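Long-range contacts in flagellar basal body protein (Helicobacter pylori, PDB 5NPY), which probably builds the flagellar hook, the curved extracellular segment that links the basal body to the filament in this bacterium: residues A[81-92]-A[554-563]; A[484-492]-A[499-507]. All coordinates share one frame; numbering follows the deposited sequence.

Contact 1: A[81-92]-A[554-563]; sequences MPSEGEFHMAYQ and FGKIRHKYLE
Arg-558 N donates to Ala-90 O at 2.6 Å (152° at the hydrogen), and Ala-90 N returns a bond to Arg-558 O. This pair belongs to an antiparallel beta ladder that runs from Met-89 opposite His-559 to Gln-92 opposite Lys-556, joining the two ends of the modelled chain at the edge of a four-stranded sheet. His-559 gives its ring N-H to Glu-86 O, NE2 to O 2.7 Å, in a nearly straight bond (164°). The acceptor lies close to the imidazole plane, but NE2 stands above the carbonyl plane. With CG anti to its backbone N (chi1 -166°), the ring reaches the Gly-85 to His-88 turn, and Lys-560 CG lies over one face, toward the rim. The extended Lys-560 chain runs alongside Glu-86 to a salt bridge, NZ to OE2 3.1 Å.

Beyond the ladder, Leu-562 N bonds to Met-81 O at 2.9 Å. Leu-562 CD1 lies over one face of the His-88 ring, 4.0 Å from its plane and toward the rim, with Gly-85 CA toward the rim of the opposite face. A hydrogen bond between Ser-83 OG and His-88 ND1, 2.8 Å, helps hold the ring. On the sheet face that carries Met-89, Tyr-91 and Ile-557, Met-89 SD meets Ile-557 CG2 at 4.0 Å, and both pack on Ile-505. Tyr-91 lies along the backbone of Gly-555 and Lys-556, with CD2 also near Ile-557 CG1 and its hydroxyl bonded to Lys-94 O and, through one water, to Phe-554 N. A second water accepts from Tyr-91 N and donates to Glu-563 OE1 at 2.6 Å.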
loop_
_atom_site.group_PDB
_atom_site.type_symbol
_atom_site.label_atom_id
_atom_site.label_comp_id
_atom_site.label_asym_id
_atom_site.label_seq_id
_atom_site.Cartn_x
_atom_site.Cartn_y
_atom_site.Cartn_z
ATOM N N MET A 81 -0.828 -41.370 -21.651
ATOM C CA MET A 81 -0.406 -40.800 -22.932
ATOM C C MET A 81 -0.463 -39.264 -22.929
ATOM O O MET A 81 -1.518 -38.689 -22.683
ATOM C CB MET A 81 -1.275 -41.357 -24.069
ATOM C CG MET A 81 -1.317 -40.523 -25.301
ATOM S SD MET A 81 -2.607 -40.994 -26.475
ATOM C CE MET A 81 -3.952 -41.105 -25.397
ATOM N N PRO A 82 0.670 -38.605 -23.195
ATOM C CA PRO A 82 0.684 -37.135 -23.230
ATOM C C PRO A 82 -0.173 -36.586 -24.361
ATOM O O PRO A 82 -0.602 -37.295 -25.273
ATOM C CB PRO A 82 2.165 -36.792 -23.438
ATOM C CG PRO A 82 2.901 -37.979 -22.915
ATOM C CD PRO A 82 2.031 -39.166 -23.257
ATOM N N SER A 83 -0.421 -35.280 -24.294
ATOM C CA SER A 83 -1.248 -34.641 -25.301
ATOM C C SER A 83 -0.893 -33.164 -25.394
ATOM O O SER A 83 -0.242 -32.599 -24.513
ATOM C CB SER A 83 -2.730 -34.833 -24.998
ATOM O OG SER A 83 -3.488 -34.549 -26.154
ATOM N N GLU A 84 -1.351 -32.543 -26.481
ATOM C CA GLU A 84 -1.001 -31.175 -26.842
ATOM C C GLU A 84 -2.109 -30.163 -26.561
ATOM O O GLU A 84 -1.816 -29.048 -26.120
ATOM C CB GLU A 84 -0.619 -31.126 -28.328
ATOM C CG GLU A 84 -0.424 -29.728 -28.913
ATOM C CD GLU A 84 0.959 -29.148 -28.653
ATOM O OE1 GLU A 84 1.458 -29.252 -27.511
ATOM O OE2 GLU A 84 1.548 -28.586 -29.601
ATOM N N GLY A 85 -3.369 -30.527 -26.795
ATOM C CA GLY A 85 -4.494 -29.607 -26.718
ATOM C C GLY A 85 -4.656 -28.828 -25.426
ATOM O O GLY A 85 -4.282 -29.307 -24.347
ATOM N N GLU A 86 -5.238 -27.623 -25.522
ATOM C CA GLU A 86 -5.258 -26.707 -24.383
ATOM C C GLU A 86 -6.152 -27.201 -23.247
ATOM O O GLU A 86 -5.896 -26.881 -22.080
ATOM C CB GLU A 86 -5.688 -25.313 -24.835
ATOM C CG GLU A 86 -4.536 -24.482 -25.381
ATOM C CD GLU A 86 -3.497 -24.130 -24.319
ATOM O OE1 GLU A 86 -3.615 -23.048 -23.702
ATOM O OE2 GLU A 86 -2.564 -24.936 -24.102
ATOM N N PHE A 87 -7.185 -27.985 -23.552
ATOM C CA PHE A 87 -8.080 -28.488 -22.516
ATOM C C PHE A 87 -8.084 -30.014 -22.439
ATOM O O PHE A 87 -8.991 -30.607 -21.841
ATOM C CB PHE A 87 -9.490 -27.939 -22.731
ATOM C CG PHE A 87 -9.604 -26.477 -22.441
ATOM C CD1 PHE A 87 -9.658 -26.021 -21.134
ATOM C CD2 PHE A 87 -9.631 -25.552 -23.472
ATOM C CE1 PHE A 87 -9.758 -24.669 -20.856
ATOM C CE2 PHE A 87 -9.726 -24.198 -23.204
ATOM C CZ PHE A 87 -9.790 -23.753 -21.891
ATOM N N HIS A 88 -7.085 -30.668 -23.017
ATOM C CA HIS A 88 -6.963 -32.103 -22.814
ATOM C C HIS A 88 -6.487 -32.372 -21.395
ATOM O O HIS A 88 -5.557 -31.722 -20.910
ATOM C CB HIS A 88 -6.016 -32.710 -23.848
ATOM C CG HIS A 88 -6.587 -32.713 -25.231
ATOM N ND1 HIS A 88 -5.837 -32.989 -26.352
ATOM C CD2 HIS A 88 -7.844 -32.464 -25.671
ATOM C CE1 HIS A 88 -6.610 -32.920 -27.422
ATOM N NE2 HIS A 88 -7.832 -32.600 -27.036
ATOM N N MET A 89 -7.144 -33.309 -20.716
ATOM C CA MET A 89 -6.816 -33.596 -19.327
ATOM C C MET A 89 -7.222 -35.023 -18.998
ATOM O O MET A 89 -7.979 -35.660 -19.736
ATOM C CB MET A 89 -7.501 -32.609 -18.368
ATOM C CG MET A 89 -9.029 -32.566 -18.499
ATOM S SD MET A 89 -9.770 -31.288 -17.456
ATOM C CE MET A 89 -9.444 -29.825 -18.443
ATOM N N ALA A 90 -6.703 -35.517 -17.876
ATOM C CA ALA A 90 -6.970 -36.874 -17.421
ATOM C C ALA A 90 -7.185 -36.875 -15.915
ATOM O O ALA A 90 -6.484 -36.175 -15.178
ATOM C CB ALA A 90 -5.828 -37.833 -17.789
ATOM N N TYR A 91 -8.158 -37.665 -15.468
ATOM C CA TYR A 91 -8.516 -37.778 -14.062
ATOM C C TYR A 91 -7.996 -39.102 -13.517
ATOM O O TYR A 91 -8.279 -40.163 -14.084
ATOM C CB TYR A 91 -10.036 -37.683 -13.882
ATOM C CG TYR A 91 -10.504 -37.734 -12.438
ATOM C CD1 TYR A 91 -11.350 -38.744 -11.995
ATOM C CD2 TYR A 91 -10.100 -36.771 -11.515
ATOM C CE1 TYR A 91 -11.787 -38.792 -10.669
ATOM C CE2 TYR A 91 -10.531 -36.814 -10.190
ATOM C CZ TYR A 91 -11.375 -37.828 -9.778
ATOM O OH TYR A 91 -11.806 -37.874 -8.475
ATOM N N GLN A 92 -7.226 -39.037 -12.434
ATOM C CA GLN A 92 -6.829 -40.219 -11.678
ATOM C C GLN A 92 -7.693 -40.340 -10.432
ATOM O O GLN A 92 -8.060 -39.335 -9.825
ATOM C CB GLN A 92 -5.365 -40.149 -11.256
ATOM C CG GLN A 92 -4.354 -40.437 -12.332
ATOM C CD GLN A 92 -2.961 -40.565 -11.747
ATOM O OE1 GLN A 92 -1.968 -40.567 -12.469
ATOM N NE2 GLN A 92 -2.885 -40.672 -10.421
ATOM N N PHE A 554 -11.173 -37.565 -3.963
ATOM C CA PHE A 554 -10.887 -38.872 -4.479
ATOM C C PHE A 554 -9.935 -38.993 -5.639
ATOM O O PHE A 554 -9.707 -40.070 -6.127
ATOM C CB PHE A 554 -12.218 -39.496 -4.866
ATOM C CG PHE A 554 -13.326 -39.189 -3.916
ATOM C CD1 PHE A 554 -13.262 -39.600 -2.625
ATOM C CD2 PHE A 554 -14.413 -38.461 -4.308
ATOM C CE1 PHE A 554 -14.259 -39.305 -1.739
ATOM C CE2 PHE A 554 -15.423 -38.166 -3.433
ATOM C CZ PHE A 554 -15.347 -38.594 -2.145
ATOM N N GLY A 555 -9.360 -37.899 -6.081
ATOM C CA GLY A 555 -8.461 -37.994 -7.193
ATOM C C GLY A 555 -7.700 -36.741 -7.471
ATOM O O GLY A 555 -7.603 -35.869 -6.644
ATOM N N LYS A 556 -7.152 -36.677 -8.666
ATOM C CA LYS A 556 -6.369 -35.547 -9.138
ATOM C C LYS A 556 -6.580 -35.403 -10.639
ATOM O O LYS A 556 -6.717 -36.402 -11.351
ATOM C CB LYS A 556 -4.880 -35.736 -8.812
ATOM C CG LYS A 556 -4.050 -36.330 -9.942
ATOM C CD LYS A 556 -2.800 -37.027 -9.423
ATOM C CE LYS A 556 -2.006 -36.121 -8.499
ATOM N NZ LYS A 556 -1.033 -36.878 -7.658
ATOM N N ILE A 557 -6.614 -34.159 -11.111
ATOM C CA ILE A 557 -6.760 -33.851 -12.528
ATOM C C ILE A 557 -5.382 -33.568 -13.108
ATOM O O ILE A 557 -4.594 -32.821 -12.518
ATOM C CB ILE A 557 -7.704 -32.654 -12.742
ATOM C CG1 ILE A 557 -9.118 -33.010 -12.290
ATOM C CG2 ILE A 557 -7.719 -32.255 -14.189
ATOM C CD1 ILE A 557 -10.174 -31.971 -12.659
ATOM N N ARG A 558 -5.087 -34.154 -14.264
ATOM C CA ARG A 558 -3.771 -34.042 -14.886
ATOM C C ARG A 558 -3.894 -33.326 -16.231
ATOM O O ARG A 558 -4.418 -33.894 -17.197
ATOM C CB ARG A 558 -3.147 -35.424 -15.047
ATOM C CG ARG A 558 -2.811 -36.087 -13.720
ATOM C CD ARG A 558 -2.403 -37.542 -13.920
ATOM N NE ARG A 558 -1.252 -37.669 -14.813
ATOM C CZ ARG A 558 -0.462 -38.738 -14.877
ATOM N NH1 ARG A 558 -0.694 -39.784 -14.095
ATOM N NH2 ARG A 558 0.562 -38.757 -15.722
ATOM N N HIS A 559 -3.401 -32.087 -16.291
ATOM C CA HIS A 559 -3.486 -31.290 -17.510
ATOM C C HIS A 559 -2.533 -31.830 -18.577
ATOM O O HIS A 559 -1.389 -32.201 -18.288
ATOM C CB HIS A 559 -3.170 -29.824 -17.198
ATOM C CG HIS A 559 -3.548 -28.866 -18.286
ATOM N ND1 HIS A 559 -3.064 -27.576 -18.340
ATOM C CD2 HIS A 559 -4.363 -29.005 -19.360
ATOM C CE1 HIS A 559 -3.557 -26.963 -19.403
ATOM N NE2 HIS A 559 -4.351 -27.806 -20.037
ATOM N N LYS A 560 -3.039 -31.908 -19.810
ATOM C CA LYS A 560 -2.272 -32.274 -21.003
ATOM C C LYS A 560 -1.832 -33.740 -21.005
ATOM O O LYS A 560 -0.811 -34.091 -21.602
ATOM C CB LYS A 560 -1.084 -31.325 -21.201
ATOM C CG LYS A 560 -1.569 -29.920 -21.554
ATOM C CD LYS A 560 -0.467 -28.966 -21.971
ATOM C CE LYS A 560 -1.062 -27.820 -22.790
ATOM N NZ LYS A 560 -0.269 -26.563 -22.705
ATOM N N TYR A 561 -2.617 -34.603 -20.356
ATOM C CA TYR A 561 -2.552 -36.048 -20.527
ATOM C C TYR A 561 -3.953 -36.575 -20.829
ATOM O O TYR A 561 -4.957 -35.952 -20.476
ATOM C CB TYR A 561 -2.000 -36.760 -19.285
ATOM C CG TYR A 561 -0.523 -36.569 -19.031
ATOM C CD1 TYR A 561 0.399 -37.549 -19.384
ATOM C CD2 TYR A 561 -0.052 -35.414 -18.421
ATOM C CE1 TYR A 561 1.751 -37.380 -19.140
ATOM C CE2 TYR A 561 1.300 -35.234 -18.174
ATOM C CZ TYR A 561 2.199 -36.220 -18.534
ATOM O OH TYR A 561 3.545 -36.028 -18.286
ATOM N N LEU A 562 -4.014 -37.735 -21.486
ATOM C CA LEU A 562 -5.271 -38.406 -21.799
ATOM C C LEU A 562 -5.204 -39.865 -21.354
ATOM O O LEU A 562 -4.149 -40.384 -20.976
ATOM C CB LEU A 562 -5.605 -38.306 -23.296
ATOM C CG LEU A 562 -5.996 -36.928 -23.840
ATOM C CD1 LEU A 562 -6.262 -36.949 -25.346
ATOM C CD2 LEU A 562 -7.208 -36.382 -23.093
ATOM N N GLU A 563 -6.353 -40.533 -21.411
ATOM C CA GLU A 563 -6.532 -41.854 -20.830
ATOM C C GLU A 563 -6.611 -42.927 -21.912
ATOM O O GLU A 563 -6.931 -42.653 -23.073
ATOM C CB GLU A 563 -7.795 -41.882 -19.958
ATOM C CG GLU A 563 -7.984 -43.141 -19.130
ATOM C CD GLU A 563 -8.594 -42.863 -17.772
ATOM O OE1 GLU A 563 -8.578 -41.692 -17.340
ATOM O OE2 GLU A 563 -9.088 -43.819 -17.135
HETATM O O HOH W 1 -12.119 -36.235 -6.039
HETATM O O HOH W 2 -9.428 -39.216 -17.334
#

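Contact 2: A[484-492]-A[499-507]; sequences IEENGVISL and VEPVARIGI
Val-489 CG2 lies over the centre of the Arg-504 guanidinium, 4.0 Å from CZ, and CG1 of Val-489 runs beside Pro-501 CB. Arg-504 places CG between its backbone N and carbonyl carbon (chi1 78°) and bends again at chi3, which carries NH2 to Asn-487 O, 2.8 Å away in a weak, bent bond. On the opposite sheet face from Val-489, Ile-490 packs its CD1 against Ile-505 CD1 at 3.7 Å, and the Leu-492 and Val-502 side chains cross at about a right angle, CD1 against CG1.

These side chains hang on a beta hairpin, strands 489-494 and 499-509, whose register slips by one residue at a classic beta bulge. Val-502 and Ala-503 both face Ile-490: its O takes Val-502 N at 2.6 Å and, weakly, Ala-503 N at 3.4 Å. Gly-488 ends the type I turn from Glu-485 with a positive phi (79°), and its carbonyl accepts Ile-505 N.

Further out, Arg-504 NH1 bonds to Leu-169 O, and the guanidinium makes a cation-pi contact with Trp-546. The buried carboxylate of Glu-500 is gripped by Ser-159 OG and a salt bridge to Lys-151, whose NZ also bonds to Pro-501 O.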
loop_
_atom_site.group_PDB
_atom_site.type_symbol
_atom_site.label_atom_id
_atom_site.label_comp_id
_atom_site.label_asym_id
_atom_site.label_seq_id
_atom_site.Cartn_x
_atom_site.Cartn_y
_atom_site.Cartn_z
ATOM N N ILE A 484 -3.969 -25.248 -15.238
ATOM C CA ILE A 484 -5.015 -26.107 -14.705
ATOM C C ILE A 484 -4.350 -26.953 -13.628
ATOM O O ILE A 484 -3.596 -27.883 -13.937
ATOM C CB ILE A 484 -5.662 -26.982 -15.780
ATOM C CG1 ILE A 484 -6.340 -26.117 -16.845
ATOM C CG2 ILE A 484 -6.646 -27.956 -15.152
ATOM C CD1 ILE A 484 -7.440 -26.858 -17.620
ATOM N N GLU A 485 -4.615 -26.629 -12.366
ATOM C CA GLU A 485 -3.996 -27.320 -11.244
ATOM C C GLU A 485 -4.476 -28.762 -11.159
ATOM O O GLU A 485 -5.453 -29.169 -11.798
ATOM C CB GLU A 485 -4.307 -26.606 -9.927
ATOM C CG GLU A 485 -3.426 -25.405 -9.691
ATOM C CD GLU A 485 -1.981 -25.701 -10.035
ATOM O OE1 GLU A 485 -1.382 -26.588 -9.384
ATOM O OE2 GLU A 485 -1.454 -25.063 -10.970
ATOM N N GLU A 486 -3.781 -29.539 -10.329
ATOM C CA GLU A 486 -4.190 -30.915 -10.083
ATOM C C GLU A 486 -5.556 -31.008 -9.406
ATOM O O GLU A 486 -6.106 -32.113 -9.301
ATOM C CB GLU A 486 -3.129 -31.640 -9.247
ATOM C CG GLU A 486 -1.789 -31.818 -9.950
ATOM C CD GLU A 486 -0.917 -32.876 -9.292
ATOM O OE1 GLU A 486 -0.141 -33.540 -10.012
ATOM O OE2 GLU A 486 -1.016 -33.049 -8.057
ATOM N N ASN A 487 -6.116 -29.884 -8.961
ATOM C CA ASN A 487 -7.469 -29.825 -8.430
ATOM C C ASN A 487 -8.491 -29.369 -9.458
ATOM O O ASN A 487 -9.643 -29.128 -9.100
ATOM C CB ASN A 487 -7.511 -28.903 -7.219
ATOM C CG ASN A 487 -7.106 -29.615 -5.952
ATOM O OD1 ASN A 487 -7.416 -29.164 -4.859
ATOM N ND2 ASN A 487 -6.421 -30.749 -6.094
ATOM N N GLY A 488 -8.102 -29.241 -10.722
ATOM C CA GLY A 488 -9.024 -28.791 -11.740
ATOM C C GLY A 488 -9.265 -27.304 -11.763
ATOM O O GLY A 488 -10.024 -26.832 -12.616
ATOM N N VAL A 489 -8.627 -26.546 -10.874
ATOM C CA VAL A 489 -8.830 -25.107 -10.827
ATOM C C VAL A 489 -8.117 -24.455 -12.005
ATOM O O VAL A 489 -6.927 -24.698 -12.246
ATOM C CB VAL A 489 -8.348 -24.546 -9.481
ATOM C CG1 VAL A 489 -8.456 -23.022 -9.464
ATOM C CG2 VAL A 489 -9.166 -25.148 -8.349
ATOM N N ILE A 490 -8.845 -23.620 -12.743
ATOM C CA ILE A 490 -8.390 -23.053 -14.009
ATOM C C ILE A 490 -8.119 -21.572 -13.798
ATOM O O ILE A 490 -9.044 -20.796 -13.521
ATOM C CB ILE A 490 -9.433 -23.262 -15.120
ATOM C CG1 ILE A 490 -9.760 -24.756 -15.261
ATOM C CG2 ILE A 490 -8.973 -22.617 -16.452
ATOM C CD1 ILE A 490 -10.824 -25.050 -16.294
ATOM N N SER A 491 -6.863 -21.175 -13.949
ATOM C CA SER A 491 -6.465 -19.781 -13.828
ATOM C C SER A 491 -5.873 -19.288 -15.143
ATOM O O SER A 491 -5.281 -20.058 -15.909
ATOM C CB SER A 491 -5.442 -19.594 -12.712
ATOM O OG SER A 491 -5.797 -20.369 -11.586
ATOM N N LEU A 492 -6.024 -17.996 -15.387
ATOM C CA LEU A 492 -5.467 -17.343 -16.565
ATOM C C LEU A 492 -4.403 -16.337 -16.136
ATOM O O LEU A 492 -4.614 -15.568 -15.194
ATOM C CB LEU A 492 -6.577 -16.655 -17.369
ATOM C CG LEU A 492 -7.711 -17.590 -17.815
ATOM C CD1 LEU A 492 -8.788 -16.849 -18.592
ATOM C CD2 LEU A 492 -7.157 -18.746 -18.650
ATOM N N VAL A 499 -2.635 -13.213 -12.284
ATOM C CA VAL A 499 -3.046 -14.602 -12.432
ATOM C C VAL A 499 -4.274 -14.803 -11.554
ATOM O O VAL A 499 -4.172 -14.783 -10.320
ATOM C CB VAL A 499 -1.928 -15.576 -12.043
ATOM C CG1 VAL A 499 -2.459 -16.992 -11.992
ATOM C CG2 VAL A 499 -0.769 -15.459 -13.023
ATOM N N GLU A 500 -5.432 -14.982 -12.178
ATOM C CA GLU A 500 -6.646 -15.193 -11.410
ATOM C C GLU A 500 -7.337 -16.447 -11.915
ATOM O O GLU A 500 -7.439 -16.655 -13.128
ATOM C CB GLU A 500 -7.620 -14.006 -11.515
ATOM C CG GLU A 500 -7.006 -12.659 -11.180
ATOM C CD GLU A 500 -8.044 -11.560 -11.054
ATOM O OE1 GLU A 500 -9.243 -11.826 -11.296
ATOM O OE2 GLU A 500 -7.652 -10.428 -10.704
ATOM N N PRO A 501 -7.824 -17.291 -11.015
ATOM C CA PRO A 501 -8.660 -18.405 -11.449
ATOM C C PRO A 501 -9.948 -17.878 -12.062
ATOM O O PRO A 501 -10.399 -16.776 -11.745
ATOM C CB PRO A 501 -8.918 -19.179 -10.153
ATOM C CG PRO A 501 -8.773 -18.154 -9.078
ATOM C CD PRO A 501 -7.708 -17.219 -9.548
ATOM N N VAL A 502 -10.516 -18.667 -12.976
ATOM C CA VAL A 502 -11.792 -18.331 -13.604
ATOM C C VAL A 502 -12.822 -19.446 -13.509
ATOM O O VAL A 502 -14.023 -19.172 -13.658
ATOM C CB VAL A 502 -11.581 -17.929 -15.083
ATOM C CG1 VAL A 502 -10.527 -16.836 -15.193
ATOM C CG2 VAL A 502 -11.179 -19.141 -15.921
ATOM N N ALA A 503 -12.422 -20.699 -13.277
ATOM C CA ALA A 503 -13.329 -21.841 -13.276
ATOM C C ALA A 503 -12.633 -23.026 -12.618
ATOM O O ALA A 503 -11.456 -22.959 -12.252
ATOM C CB ALA A 503 -13.779 -22.200 -14.698
ATOM N N ARG A 504 -13.390 -24.115 -12.450
ATOM C CA ARG A 504 -12.801 -25.419 -12.171
ATOM C C ARG A 504 -13.630 -26.491 -12.850
ATOM O O ARG A 504 -14.831 -26.316 -13.073
ATOM C CB ARG A 504 -12.691 -25.728 -10.677
ATOM C CG ARG A 504 -13.986 -26.155 -10.007
ATOM C CD ARG A 504 -13.758 -26.280 -8.512
ATOM N NE ARG A 504 -12.787 -27.336 -8.214
ATOM C CZ ARG A 504 -12.117 -27.442 -7.071
ATOM N NH1 ARG A 504 -12.284 -26.546 -6.107
ATOM N NH2 ARG A 504 -11.267 -28.434 -6.899
ATOM N N ILE A 505 -12.968 -27.598 -13.184
ATOM C CA ILE A 505 -13.620 -28.715 -13.859
ATOM C C ILE A 505 -14.508 -29.455 -12.870
ATOM O O ILE A 505 -14.068 -29.833 -11.775
ATOM C CB ILE A 505 -12.575 -29.662 -14.470
ATOM C CG1 ILE A 505 -11.637 -28.903 -15.412
ATOM C CG2 ILE A 505 -13.262 -30.808 -15.218
ATOM C CD1 ILE A 505 -12.302 -28.414 -16.680
ATOM N N GLY A 506 -15.764 -29.665 -13.254
ATOM C CA GLY A 506 -16.642 -30.499 -12.455
ATOM C C GLY A 506 -16.101 -31.914 -12.318
ATOM O O GLY A 506 -15.552 -32.492 -13.263
ATOM N N ILE A 507 -16.236 -32.460 -11.108
ATOM C CA ILE A 507 -15.901 -33.844 -10.796
ATOM C C ILE A 507 -16.977 -34.360 -9.852
ATOM O O ILE A 507 -17.322 -33.689 -8.875
ATOM C CB ILE A 507 -14.506 -33.987 -10.150
ATOM C CG1 ILE A 507 -13.397 -33.651 -11.143
ATOM C CG2 ILE A 507 -14.291 -35.406 -9.638
ATOM C CD1 ILE A 507 -13.112 -34.760 -12.145
#

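Contact 2 is a buried, local pairing of a hairpin, whereas contact 1 lies nearer the surface and brings together segments 462 residues apart, closing a loop that contains the hairpin. They lie about 13 Å apart, centre to centre, and touch: Ile-557 N is 2.8 Å from Glu-486 O, a probable hydrogen bond to the turn preceding the hairpin, while the face bearing Met-89, Tyr-91 and Ile-557 packs on Ile-505 and Ile-507, Met-89 CE 3.6 Å from Ile-505 CD1. Chemistry follows place: contact 1 adds a partly exposed salt bridge and bridging waters to its ladder, while contact 2 joins branched aliphatic packing to buried Arg-504 and Glu-500, paired with groups outside the hairpin.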